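PDB 4YF1: Lmo0812 protein from Listeria monocytogenes serovar 1/2a, which probably hydrolyses the 3'-diphosphate of guanosine-3',5'-bis(diphosphate) (ppGpp), as an all-helical member of the HD-domain hydrolases. Local coordinates for residues I42-F48 / I170-F174; L83-H87 / L116-K121; T102-R107 / I157-Y163; L125-K129 / L180-I184. The contacts are given in a common frame with arbitrary orientation. Numbering follows the deposited sequence.

Contact 1: residues I42-F48 / I170-F174; sequences ILRRAGF and IPPFF
Phe173, with chi1 p (76°), lays its ring face against Ile42, whose CG2 sits 3.6 Å from the ring centroid and 14° off its normal, a CH-pi contact. At the ring edge Ala46 CB reaches Phe173 CE2 at 3.7 Å and Phe48 CE2 meets the same Phe173 CE2 at 4.1 Å, while Leu43 CD2 stands 4.2 Å from Phe173 CZ. The small Ala46 allows the backbones to close in, its CA 6.2 Å from that of Pro171. Phe48 (chi1 m) meets Pro171 with its ring edge, CZ 4.0 Å from Pro171 CG. Residues 42-45 are helical, and Gly47 ends that helix in a Schellman motif: its phi of 96° suits glycine, since a CB would jam against the preceding carbonyl, and Phe48 N bonds back to Leu43 O at 3.2 Å and Gly47 N to Arg44 O at 2.9 Å. Across the gap, Pro171 is extended (psi 144°) and leads into a helical turn, with Phe174 N bonded to Pro171 O at 2.9 Å. The contact is wholly apolar and buries 219 Å². It joins the C-terminal end of helix 35-45 to the start of helix 172-184, and Phe173 also packs on Val118 and Leu122 of helix 111-132.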
loop_
_atom_site.group_PDB
_atom_site.type_symbol
_atom_site.label_atom_id
_atom_site.label_comp_id
_atom_site.label_asym_id
_atom_site.label_seq_id
_atom_site.Cartn_x
_atom_site.Cartn_y
_atom_site.Cartn_z
ATOM N N ILE A 42 -2.228 10.451 -4.807
ATOM C CA ILE A 42 -2.059 11.868 -4.478
ATOM C C ILE A 42 -0.662 12.090 -3.855
ATOM O O ILE A 42 0.046 12.974 -4.232
ATOM C CB ILE A 42 -3.140 12.325 -3.501
ATOM C CG1 ILE A 42 -4.502 12.365 -4.218
ATOM C CG2 ILE A 42 -2.806 13.688 -2.948
ATOM C CD1 ILE A 42 -5.701 12.341 -3.293
ATOM N N LEU A 43 -0.287 11.242 -2.938
ATOM C CA LEU A 43 1.026 11.385 -2.267
ATOM C C LEU A 43 2.217 11.136 -3.215
ATOM O O LEU A 43 3.210 11.873 -3.151
ATOM C CB LEU A 43 1.093 10.478 -1.047
ATOM C CG LEU A 43 0.113 10.877 0.085
ATOM C CD1 LEU A 43 -0.091 9.745 1.076
ATOM C CD2 LEU A 43 0.607 12.123 0.813
ATOM N N ARG A 44 2.083 10.137 -4.085
ATOM C CA ARG A 44 3.156 9.777 -5.043
ATOM C C ARG A 44 3.336 10.910 -6.016
ATOM O O ARG A 44 4.463 11.368 -6.270
ATOM C CB ARG A 44 2.826 8.447 -5.760
ATOM C CG ARG A 44 3.775 8.077 -6.899
ATOM C CD ARG A 44 3.506 6.709 -7.510
ATOM N NE ARG A 44 2.073 6.440 -7.724
ATOM C CZ ARG A 44 1.306 5.688 -6.944
ATOM N NH1 ARG A 44 0.009 5.512 -7.248
ATOM N NH2 ARG A 44 1.790 5.140 -5.830
ATOM N N ARG A 45 2.221 11.423 -6.535
ATOM C CA ARG A 45 2.288 12.512 -7.483
ATOM C C ARG A 45 2.848 13.786 -6.888
ATOM O O ARG A 45 3.322 14.652 -7.629
ATOM C CB ARG A 45 0.895 12.770 -8.100
ATOM C CG ARG A 45 0.501 11.693 -9.099
ATOM C CD ARG A 45 -0.939 11.887 -9.506
ATOM N NE ARG A 45 -1.163 13.146 -10.213
ATOM C CZ ARG A 45 -0.926 13.347 -11.516
ATOM N NH1 ARG A 45 -0.374 12.403 -12.287
ATOM N NH2 ARG A 45 -1.209 14.536 -12.056
ATOM N N ALA A 46 2.787 13.921 -5.565
ATOM C CA ALA A 46 3.293 15.121 -4.905
ATOM C C ALA A 46 4.800 14.962 -4.627
ATOM O O ALA A 46 5.381 15.834 -4.064
ATOM C CB ALA A 46 2.570 15.387 -3.601
ATOM N N GLY A 47 5.373 13.822 -4.956
ATOM C CA GLY A 47 6.854 13.623 -4.767
ATOM C C GLY A 47 7.244 12.931 -3.464
ATOM O O GLY A 47 8.438 12.758 -3.191
ATOM N N PHE A 48 6.273 12.501 -2.648
ATOM C CA PHE A 48 6.634 11.889 -1.357
ATOM C C PHE A 48 7.265 10.514 -1.504
ATOM O O PHE A 48 6.945 9.763 -2.431
ATOM C CB PHE A 48 5.437 11.858 -0.390
ATOM C CG PHE A 48 5.059 13.215 0.099
ATOM C CD1 PHE A 48 5.791 13.816 1.114
ATOM C CD2 PHE A 48 3.972 13.913 -0.454
ATOM C CE1 PHE A 48 5.486 15.099 1.543
ATOM C CE2 PHE A 48 3.666 15.190 -0.026
ATOM C CZ PHE A 48 4.419 15.785 0.965
ATOM N N ILE A 170 4.896 23.624 0.290
ATOM C CA ILE A 170 3.439 23.306 0.348
ATOM C C ILE A 170 3.060 22.520 -0.907
ATOM O O ILE A 170 3.236 23.023 -2.010
ATOM C CB ILE A 170 2.573 24.572 0.444
ATOM C CG1 ILE A 170 2.894 25.309 1.747
ATOM C CG2 ILE A 170 1.077 24.208 0.422
ATOM C CD1 ILE A 170 2.337 26.711 1.827
ATOM N N PRO A 171 2.552 21.280 -0.753
ATOM C CA PRO A 171 2.198 20.529 -1.976
ATOM C C PRO A 171 1.034 21.130 -2.791
ATOM O O PRO A 171 0.078 21.647 -2.199
ATOM C CB PRO A 171 1.823 19.140 -1.450
ATOM C CG PRO A 171 2.420 19.056 -0.090
ATOM C CD PRO A 171 2.502 20.440 0.456
ATOM N N PRO A 172 1.102 21.047 -4.131
ATOM C CA PRO A 172 -0.005 21.565 -4.945
ATOM C C PRO A 172 -1.369 20.996 -4.539
ATOM O O PRO A 172 -2.349 21.714 -4.601
ATOM C CB PRO A 172 0.360 21.111 -6.358
ATOM C CG PRO A 172 1.868 21.090 -6.366
ATOM C CD PRO A 172 2.281 20.695 -4.967
ATOM N N PHE A 173 -1.431 19.734 -4.103
ATOM C CA PHE A 173 -2.721 19.161 -3.712
ATOM C C PHE A 173 -3.363 19.846 -2.509
ATOM O O PHE A 173 -4.583 19.727 -2.341
ATOM C CB PHE A 173 -2.708 17.621 -3.573
ATOM C CG PHE A 173 -2.053 17.086 -2.318
ATOM C CD1 PHE A 173 -2.779 16.927 -1.135
ATOM C CD2 PHE A 173 -0.714 16.650 -2.344
ATOM C CE1 PHE A 173 -2.213 16.373 0.007
ATOM C CE2 PHE A 173 -0.144 16.103 -1.207
ATOM C CZ PHE A 173 -0.866 15.968 -0.024
ATOM N N PHE A 174 -2.585 20.590 -1.705
ATOM C CA PHE A 174 -3.164 21.333 -0.544
ATOM C C PHE A 174 -4.175 22.373 -1.068
ATOM O O PHE A 174 -5.238 22.556 -0.475
ATOM C CB PHE A 174 -2.072 22.025 0.284
ATOM C CG PHE A 174 -1.398 21.145 1.307
ATOM C CD1 PHE A 174 -1.199 19.798 1.098
ATOM C CD2 PHE A 174 -0.875 21.716 2.472
ATOM C CE1 PHE A 174 -0.557 19.028 2.041
ATOM C CE2 PHE A 174 -0.254 20.938 3.434
ATOM C CZ PHE A 174 -0.093 19.601 3.217
#

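Contact 2: residues L83-H87 / L116-K121; sequences LVASH and LIVADK
Two helices of the HD-domain bundle cross here at -65°, their short axes 10.8 Å apart at closest approach; His87 and Ile117 have the nearest CA atoms, at 6.5 Å. Residues 83-87 come late in helix 78-87, His87 having phi -116°; residues 116-121 are regular helix. With chi1 t, His87 enters as a knob among Leu116, Ile117, Asp120 and Lys121. Ile117 CG1 covers one ring face, 3.7 Å from the centroid and 16° off the normal, and the ring of His59 also stacks on His87. Leu116 CD1 packs 4.2 Å from Leu83 CB, apolar filling beside the polar cluster, and Ser86 OG satisfies Leu83 O at 2.6 Å. Asp120 belongs to a convergent His35, His59, Asp60, Asp120 set consistent with the HD signature, though no metal is bound to it here. Asp120 OD1 is held by His35; OD2 forms a salt bridge with Lys121 NZ at 3.0 Å and accepts a hydrogen bond from His87 NE2 at 3.2 Å, N-H...O angle 166°.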
loop_
_atom_site.group_PDB
_atom_site.type_symbol
_atom_site.label_atom_id
_atom_site.label_comp_id
_atom_site.label_asym_id
_atom_site.label_seq_id
_atom_site.Cartn_x
_atom_site.Cartn_y
_atom_site.Cartn_z
ATOM N N LEU A 83 4.513 6.637 10.874
ATOM C CA LEU A 83 3.797 7.562 9.996
ATOM C C LEU A 83 2.276 7.251 10.082
ATOM O O LEU A 83 1.448 8.155 10.213
ATOM C CB LEU A 83 4.326 7.485 8.556
ATOM C CG LEU A 83 5.698 8.156 8.333
ATOM C CD1 LEU A 83 6.274 7.781 6.981
ATOM C CD2 LEU A 83 5.570 9.670 8.457
ATOM N N VAL A 84 1.944 5.974 10.061
ATOM C CA VAL A 84 0.556 5.535 10.169
ATOM C C VAL A 84 -0.071 5.969 11.492
ATOM O O VAL A 84 -1.194 6.515 11.515
ATOM C CB VAL A 84 0.440 4.004 10.002
ATOM C CG1 VAL A 84 -0.960 3.523 10.368
ATOM C CG2 VAL A 84 0.734 3.622 8.574
ATOM N N ALA A 85 0.644 5.735 12.588
ATOM C CA ALA A 85 0.149 6.096 13.907
ATOM C C ALA A 85 -0.069 7.581 14.055
ATOM O O ALA A 85 -0.950 7.988 14.825
ATOM C CB ALA A 85 1.095 5.608 15.003
ATOM N N SER A 86 0.704 8.403 13.333
ATOM C CA SER A 86 0.556 9.851 13.456
ATOM C C SER A 86 -0.858 10.366 13.097
ATOM O O SER A 86 -1.293 11.363 13.666
ATOM C CB SER A 86 1.592 10.608 12.630
ATOM O OG SER A 86 1.329 10.576 11.230
ATOM N N HIS A 87 -1.582 9.678 12.219
ATOM C CA HIS A 87 -2.937 10.118 11.802
ATOM C C HIS A 87 -4.095 9.182 12.172
ATOM O O HIS A 87 -5.236 9.426 11.787
ATOM C CB HIS A 87 -2.945 10.372 10.291
ATOM C CG HIS A 87 -4.303 10.671 9.727
ATOM N ND1 HIS A 87 -5.282 11.319 10.450
ATOM C CD2 HIS A 87 -4.796 10.529 8.474
ATOM C CE1 HIS A 87 -6.346 11.496 9.687
ATOM N NE2 HIS A 87 -6.074 11.036 8.480
ATOM N N LEU A 116 -0.214 13.362 4.915
ATOM C CA LEU A 116 -1.023 12.164 5.095
ATOM C C LEU A 116 -2.463 12.521 5.440
ATOM O O LEU A 116 -3.435 11.907 4.923
ATOM C CB LEU A 116 -0.447 11.332 6.208
ATOM C CG LEU A 116 0.822 10.614 5.747
ATOM C CD1 LEU A 116 1.619 10.232 6.992
ATOM C CD2 LEU A 116 0.455 9.400 4.910
ATOM N N ILE A 117 -2.592 13.512 6.301
ATOM C CA ILE A 117 -3.935 13.972 6.720
ATOM C C ILE A 117 -4.640 14.673 5.563
ATOM O O ILE A 117 -5.818 14.390 5.310
ATOM C CB ILE A 117 -3.865 14.922 7.928
ATOM C CG1 ILE A 117 -3.372 14.163 9.161
ATOM C CG2 ILE A 117 -5.261 15.543 8.203
ATOM C CD1 ILE A 117 -3.023 15.013 10.374
ATOM N N VAL A 118 -3.980 15.625 4.906
ATOM C CA VAL A 118 -4.659 16.367 3.830
ATOM C C VAL A 118 -5.040 15.452 2.642
ATOM O O VAL A 118 -6.158 15.554 2.130
ATOM C CB VAL A 118 -3.880 17.594 3.387
ATOM C CG1 VAL A 118 -4.576 18.333 2.289
ATOM C CG2 VAL A 118 -3.579 18.531 4.550
ATOM N N ALA A 119 -4.158 14.529 2.254
ATOM C CA ALA A 119 -4.455 13.605 1.165
ATOM C C ALA A 119 -5.684 12.748 1.474
ATOM O O ALA A 119 -6.536 12.521 0.614
ATOM C CB ALA A 119 -3.261 12.728 0.859
ATOM N N ASP A 120 -5.755 12.271 2.706
ATOM C CA ASP A 120 -6.894 11.483 3.159
ATOM C C ASP A 120 -8.187 12.322 3.047
ATOM O O ASP A 120 -9.193 11.848 2.526
ATOM C CB ASP A 120 -6.679 11.072 4.612
ATOM C CG ASP A 120 -7.906 10.353 5.215
ATOM O OD1 ASP A 120 -8.327 9.324 4.659
ATOM O OD2 ASP A 120 -8.404 10.801 6.256
ATOM N N LYS A 121 -8.141 13.562 3.514
ATOM C CA LYS A 121 -9.351 14.453 3.445
ATOM C C LYS A 121 -9.718 14.853 2.048
ATOM O O LYS A 121 -10.880 15.047 1.738
ATOM C CB LYS A 121 -9.165 15.720 4.268
ATOM C CG LYS A 121 -9.596 15.548 5.688
ATOM C CD LYS A 121 -8.784 14.523 6.398
ATOM C CE LYS A 121 -9.662 13.749 7.342
ATOM N NZ LYS A 121 -8.763 12.985 8.258
#

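Contact 3: residues T102-R107 / I157-Y163; sequences TIEQVR and IKNNMEY
Ile157 reaches into a hollow of helix 95-108: its CD1, with chi1 and chi2 both m, lies 4.0 Å each from Thr102 CG2, Ile103 CG1 and Val106 CG1. These beta-branched side chains make short, branched walls around the CD1 methyl. One turn on, Val106 (chi1 p) fills the next dip, its CG1 3.9 Å from Asn160 CB and its CG2 3.9 Å from CB of selenomethionine Met161, whose side chain also packs on Phe174 and Tyr177 of helix 172-184. The backbones come very close, with CA separations of 5.5 Å for Ile103 and Ile157, 5.2 Å for Val106 and Met161, and 4.8 Å for Arg107 and Asn160.

Residues 102-107 are helical throughout; the second segment starts in helix 147-160 and passes into a type I turn from Asn160 to Tyr163, with Tyr163 N bonded to Asn160 O at 3.1 Å. At the more exposed end, Arg107 NE donates to Asn160 OD1 at 2.9 Å and NH1 adds a weak bond to the same OD1 at 3.2 Å; Asn160 ND2 turns back to Gly156 O, so the amide serves both sides. Tyr163 CD2 lies 3.6 Å from Arg107 CG, touching the aliphatic part of the arginine. Lys114 gathers the carbonyls of Val106, Arg107, Met161 and Tyr163. This intimate packing joins helix 95-108 to the end region of helix 147-160 within the all-helical HD-family bundle.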
loop_
_atom_site.group_PDB
_atom_site.type_symbol
_atom_site.label_atom_id
_atom_site.label_comp_id
_atom_site.label_asym_id
_atom_site.label_seq_id
_atom_site.Cartn_x
_atom_site.Cartn_y
_atom_site.Cartn_z
ATOM N N THR A 102 -7.028 15.695 15.349
ATOM C CA THR A 102 -6.499 15.706 13.968
ATOM C C THR A 102 -6.128 17.129 13.506
ATOM O O THR A 102 -5.061 17.333 12.854
ATOM C CB THR A 102 -7.428 14.977 13.024
ATOM O OG1 THR A 102 -7.460 13.610 13.419
ATOM C CG2 THR A 102 -6.977 15.065 11.574
ATOM N N ILE A 103 -6.940 18.117 13.866
ATOM C CA ILE A 103 -6.632 19.521 13.555
ATOM C C ILE A 103 -5.308 19.952 14.213
ATOM O O ILE A 103 -4.439 20.545 13.521
ATOM C CB ILE A 103 -7.794 20.454 13.956
ATOM C CG1 ILE A 103 -8.983 20.142 13.048
ATOM C CG2 ILE A 103 -7.398 21.929 13.858
ATOM C CD1 ILE A 103 -10.309 20.731 13.544
ATOM N N GLU A 104 -5.101 19.575 15.487
ATOM C CA GLU A 104 -3.854 19.909 16.169
ATOM C C GLU A 104 -2.664 19.241 15.446
ATOM O O GLU A 104 -1.595 19.852 15.293
ATOM C CB GLU A 104 -3.868 19.492 17.674
ATOM C CG GLU A 104 -2.514 19.720 18.408
ATOM C CD GLU A 104 -2.449 19.188 19.854
ATOM O OE1 GLU A 104 -3.414 18.536 20.332
ATOM O OE2 GLU A 104 -1.437 19.449 20.532
ATOM N N GLN A 105 -2.855 17.988 15.031
ATOM C CA GLN A 105 -1.795 17.252 14.343
ATOM C C GLN A 105 -1.462 17.852 12.948
ATOM O O GLN A 105 -0.253 17.945 12.575
ATOM C CB GLN A 105 -2.157 15.776 14.278
ATOM C CG GLN A 105 -1.196 14.893 13.534
ATOM C CD GLN A 105 0.084 14.685 14.275
ATOM O OE1 GLN A 105 0.262 15.110 15.420
ATOM N NE2 GLN A 105 0.980 13.983 13.629
ATOM N N VAL A 106 -2.483 18.295 12.208
ATOM C CA VAL A 106 -2.242 18.916 10.914
ATOM C C VAL A 106 -1.589 20.272 11.114
ATOM O O VAL A 106 -0.805 20.711 10.254
ATOM C CB VAL A 106 -3.478 18.972 9.996
ATOM C CG1 VAL A 106 -4.276 20.241 10.236
ATOM C CG2 VAL A 106 -3.082 18.899 8.512
ATOM N N ARG A 107 -1.782 20.887 12.283
ATOM C CA ARG A 107 -1.106 22.162 12.532
ATOM C C ARG A 107 0.385 21.982 12.848
ATOM O O ARG A 107 1.217 22.702 12.319
ATOM C CB ARG A 107 -1.741 22.888 13.693
ATOM C CG ARG A 107 -1.110 24.219 14.052
ATOM C CD ARG A 107 -1.644 24.778 15.368
ATOM N NE ARG A 107 -3.085 24.909 15.326
ATOM C CZ ARG A 107 -3.978 24.369 16.150
ATOM N NH1 ARG A 107 -5.254 24.614 15.905
ATOM N NH2 ARG A 107 -3.650 23.683 17.251
ATOM N N ILE A 157 -8.924 21.833 9.149
ATOM C CA ILE A 157 -7.788 21.245 8.415
ATOM C C ILE A 157 -7.259 22.304 7.448
ATOM O O ILE A 157 -6.064 22.638 7.456
ATOM C CB ILE A 157 -8.181 19.967 7.626
ATOM C CG1 ILE A 157 -8.702 18.839 8.559
ATOM C CG2 ILE A 157 -6.981 19.460 6.812
ATOM C CD1 ILE A 157 -7.766 18.451 9.674
ATOM N N LYS A 158 -8.168 22.866 6.640
ATOM C CA LYS A 158 -7.777 23.876 5.669
ATOM C C LYS A 158 -7.020 25.053 6.291
ATOM O O LYS A 158 -5.966 25.471 5.766
ATOM C CB LYS A 158 -8.966 24.346 4.825
ATOM C CG LYS A 158 -8.705 25.620 4.046
ATOM C CD LYS A 158 -9.986 26.098 3.403
ATOM C CE LYS A 158 -9.971 27.599 3.205
ATOM N NZ LYS A 158 -10.002 28.329 4.516
ATOM N N ASN A 159 -7.499 25.560 7.424
ATOM C CA ASN A 159 -6.857 26.719 8.061
ATOM C C ASN A 159 -5.616 26.426 8.887
ATOM O O ASN A 159 -4.974 27.353 9.339
ATOM C CB ASN A 159 -7.884 27.480 8.903
ATOM C CG ASN A 159 -8.938 28.123 8.036
ATOM O OD1 ASN A 159 -8.655 28.452 6.887
ATOM N ND2 ASN A 159 -10.151 28.264 8.542
ATOM N N ASN A 160 -5.292 25.157 9.081
ATOM C CA ASN A 160 -4.117 24.796 9.885
ATOM C C ASN A 160 -3.044 24.024 9.117
ATOM O O ASN A 160 -1.869 24.031 9.532
ATOM C CB ASN A 160 -4.575 24.023 11.124
ATOM C CG ASN A 160 -5.182 24.935 12.175
ATOM O OD1 ASN A 160 -4.466 25.588 12.921
ATOM N ND2 ASN A 160 -6.511 25.000 12.223
HETATM N N MSE A 161 -3.407 23.461 7.965
HETATM C CA MSE A 161 -2.458 22.609 7.200
HETATM C C MSE A 161 -1.181 23.313 6.767
HETATM O O MSE A 161 -0.135 22.658 6.665
HETATM C CB MSE A 161 -3.143 21.935 6.023
HETATM C CG MSE A 161 -3.587 22.967 4.984
HETATM SE SE MSE A 161 -4.615 22.131 3.551
HETATM C CE MSE A 161 -4.872 23.772 2.539
ATOM N N GLU A 162 -1.232 24.626 6.524
ATOM C CA GLU A 162 0.003 25.373 6.112
ATOM C C GLU A 162 0.877 25.912 7.249
ATOM O O GLU A 162 2.022 26.348 7.006
ATOM C CB GLU A 162 -0.359 26.532 5.179
ATOM C CG GLU A 162 -1.015 26.057 3.891
ATOM C CD GLU A 162 -1.185 27.160 2.860
ATOM O OE1 GLU A 162 -0.916 28.348 3.168
ATOM O OE2 GLU A 162 -1.561 26.822 1.723
ATOM N N TYR A 163 0.405 25.800 8.475
ATOM C CA TYR A 163 1.106 26.344 9.626
ATOM C C TYR A 163 2.531 25.788 9.751
ATOM O O TYR A 163 2.735 24.579 9.788
ATOM C CB TYR A 163 0.353 26.072 10.923
ATOM C CG TYR A 163 0.954 26.818 12.110
ATOM C CD1 TYR A 163 0.706 28.184 12.286
ATOM C CD2 TYR A 163 1.771 26.173 13.037
ATOM C CE1 TYR A 163 1.271 28.895 13.349
ATOM C CE2 TYR A 163 2.332 26.868 14.112
ATOM C CZ TYR A 163 2.076 28.227 14.258
ATOM O OH TYR A 163 2.625 28.936 15.292
#

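Contact 4: residues L125-K129 / L180-I184; sequences LTSVK and LVKWI
This is a helix-helix contact, apolar along its inner side and with a cation-pi pair at its more exposed edge, between the later part of helix 111-132 and the C-terminal part of helix 172-184. Both segments are regular helix, their N-to-C directions 33° apart (signed crossing angle +33°) and their axes 10.4 Å apart at closest approach. Pairing of CA atoms repeats after one turn: Leu125 with Leu180 at 6.7 Å and Lys129 with Ile184 at 6.8 Å. Leucine, valine and isoleucine offer branched methyls that interlock across this gap. Leu125 (m, t) places CD1 3.6 Å from Val181 CG2 and CB 4.0 Å from Leu180 CD1, while Ile184 CD1 lies 4.1 Å from Leu125 CD2 and 3.8 Å from Val128 CG1. Lysine suits the boundary because its long aliphatic chain can lie on the apolar surface: Lys129 is extended (t, t, t) before a final p turn, so CD packs 3.5 Å from Leu180 CD2. Its NZ then stands over the Trp183 indole, 3.6 Å from the centroid of the five-membered ring and 16° off the normal; chi1 t and chi2 90° set that ring facing the ammonium. The contact buries 404 Å². Around it, Leu125 and Val181 both meet Asn154 of helix 147-160, and the short helix 139-142 adds Tyr142 against Val128 and Val139 against Ile184.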
loop_
_atom_site.group_PDB
_atom_site.type_symbol
_atom_site.label_atom_id
_atom_site.label_comp_id
_atom_site.label_asym_id
_atom_site.label_seq_id
_atom_site.Cartn_x
_atom_site.Cartn_y
_atom_site.Cartn_z
ATOM N N LEU A 125 -13.406 14.412 0.421
ATOM C CA LEU A 125 -14.200 15.537 -0.125
ATOM C C LEU A 125 -14.438 15.448 -1.630
ATOM O O LEU A 125 -15.488 15.905 -2.132
ATOM C CB LEU A 125 -13.658 16.912 0.223
ATOM C CG LEU A 125 -13.743 17.386 1.652
ATOM C CD1 LEU A 125 -13.535 18.883 1.623
ATOM C CD2 LEU A 125 -15.094 17.048 2.285
ATOM N N THR A 126 -13.488 14.866 -2.359
ATOM C CA THR A 126 -13.693 14.639 -3.782
ATOM C C THR A 126 -14.969 13.788 -3.961
ATOM O O THR A 126 -15.807 14.103 -4.815
ATOM C CB THR A 126 -12.483 13.966 -4.408
ATOM O OG1 THR A 126 -11.375 14.878 -4.318
ATOM C CG2 THR A 126 -12.739 13.612 -5.863
ATOM N N SER A 127 -15.131 12.752 -3.141
ATOM C CA SER A 127 -16.333 11.905 -3.230
ATOM C C SER A 127 -17.587 12.652 -2.784
ATOM O O SER A 127 -18.675 12.410 -3.323
ATOM C CB SER A 127 -16.160 10.618 -2.422
ATOM O OG SER A 127 -15.040 9.897 -2.934
ATOM N N VAL A 128 -17.439 13.544 -1.803
ATOM C CA VAL A 128 -18.552 14.356 -1.338
ATOM C C VAL A 128 -19.014 15.291 -2.463
ATOM O O VAL A 128 -20.203 15.331 -2.769
ATOM C CB VAL A 128 -18.212 15.178 -0.071
ATOM C CG1 VAL A 128 -19.347 16.138 0.259
ATOM C CG2 VAL A 128 -17.922 14.260 1.116
ATOM N N LYS A 129 -18.085 16.026 -3.085
ATOM C CA LYS A 129 -18.442 16.953 -4.188
ATOM C C LYS A 129 -19.209 16.229 -5.307
ATOM O O LYS A 129 -20.203 16.750 -5.851
ATOM C CB LYS A 129 -17.199 17.637 -4.769
ATOM C CG LYS A 129 -17.480 18.527 -5.985
ATOM C CD LYS A 129 -16.186 19.009 -6.618
ATOM C CE LYS A 129 -16.422 19.737 -7.937
ATOM N NZ LYS A 129 -17.197 20.988 -7.744
ATOM N N LEU A 180 -11.930 22.674 -2.642
ATOM C CA LEU A 180 -13.061 21.815 -2.311
ATOM C C LEU A 180 -13.789 22.256 -1.041
ATOM O O LEU A 180 -15.040 22.226 -0.996
ATOM C CB LEU A 180 -12.668 20.346 -2.170
ATOM C CG LEU A 180 -12.700 19.512 -3.421
ATOM C CD1 LEU A 180 -12.018 18.190 -3.198
ATOM C CD2 LEU A 180 -14.140 19.293 -3.853
ATOM N N VAL A 181 -13.034 22.630 0.000
ATOM C CA VAL A 181 -13.664 23.088 1.253
ATOM C C VAL A 181 -14.492 24.348 1.007
ATOM O O VAL A 181 -15.643 24.453 1.496
ATOM C CB VAL A 181 -12.621 23.272 2.373
ATOM C CG1 VAL A 181 -13.214 23.937 3.614
ATOM C CG2 VAL A 181 -12.035 21.915 2.730
ATOM N N LYS A 182 -13.927 25.281 0.247
ATOM C CA LYS A 182 -14.608 26.534 -0.105
ATOM C C LYS A 182 -15.877 26.276 -0.929
ATOM O O LYS A 182 -16.912 26.934 -0.718
ATOM C CB LYS A 182 -13.655 27.456 -0.868
ATOM C CG LYS A 182 -14.197 28.853 -1.146
ATOM C CD LYS A 182 -13.112 29.756 -1.711
ATOM C CE LYS A 182 -13.617 31.171 -1.943
ATOM N NZ LYS A 182 -12.565 32.035 -2.555
ATOM N N TRP A 183 -15.809 25.300 -1.834
ATOM C CA TRP A 183 -16.959 24.945 -2.687
ATOM C C TRP A 183 -18.081 24.272 -1.890
ATOM O O TRP A 183 -19.247 24.644 -2.011
ATOM C CB TRP A 183 -16.549 23.995 -3.824
ATOM C CG TRP A 183 -17.640 23.836 -4.898
ATOM C CD1 TRP A 183 -17.795 24.600 -6.021
ATOM C CD2 TRP A 183 -18.697 22.858 -4.932
ATOM N NE1 TRP A 183 -18.881 24.167 -6.745
ATOM C CE2 TRP A 183 -19.452 23.100 -6.104
ATOM C CE3 TRP A 183 -19.086 21.813 -4.082
ATOM C CZ2 TRP A 183 -20.587 22.332 -6.449
ATOM C CZ3 TRP A 183 -20.210 21.033 -4.432
ATOM C CH2 TRP A 183 -20.946 21.305 -5.604
ATOM N N ILE A 184 -17.734 23.265 -1.106
ATOM C CA ILE A 184 -18.718 22.543 -0.330
ATOM C C ILE A 184 -19.315 23.362 0.836
ATOM O O ILE A 184 -20.520 23.328 1.033
ATOM C CB ILE A 184 -18.153 21.206 0.177
ATOM C CG1 ILE A 184 -17.844 20.295 -1.013
ATOM C CG2 ILE A 184 -19.110 20.514 1.156
ATOM C CD1 ILE A 184 -17.061 19.058 -0.657
#

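How the contacts relate
Helix 111-132 ties the set together: contacts 2 and 4 both lie on it, with centres 18 Å apart, and contact 1 packs on it through Phe173 CE1, 3.5 Å from Ala119 N. Contact 2, about 5 Å from the centre of the chain, holds the Asp120 of the probable HD-type site; the bound sodium ion lies elsewhere, about 14 Å from the His87 side chain. Contact 3 is the closest neighbour of contact 2 (centres 11 Å apart), with Val118 CG2 3.7 Å from Met161 CB. Helix 172-184 carries both contact 1 and contact 4, which do not touch, and Lys158 CD to Val181 CG1, 3.9 Å, joins contact 3 to contact 4.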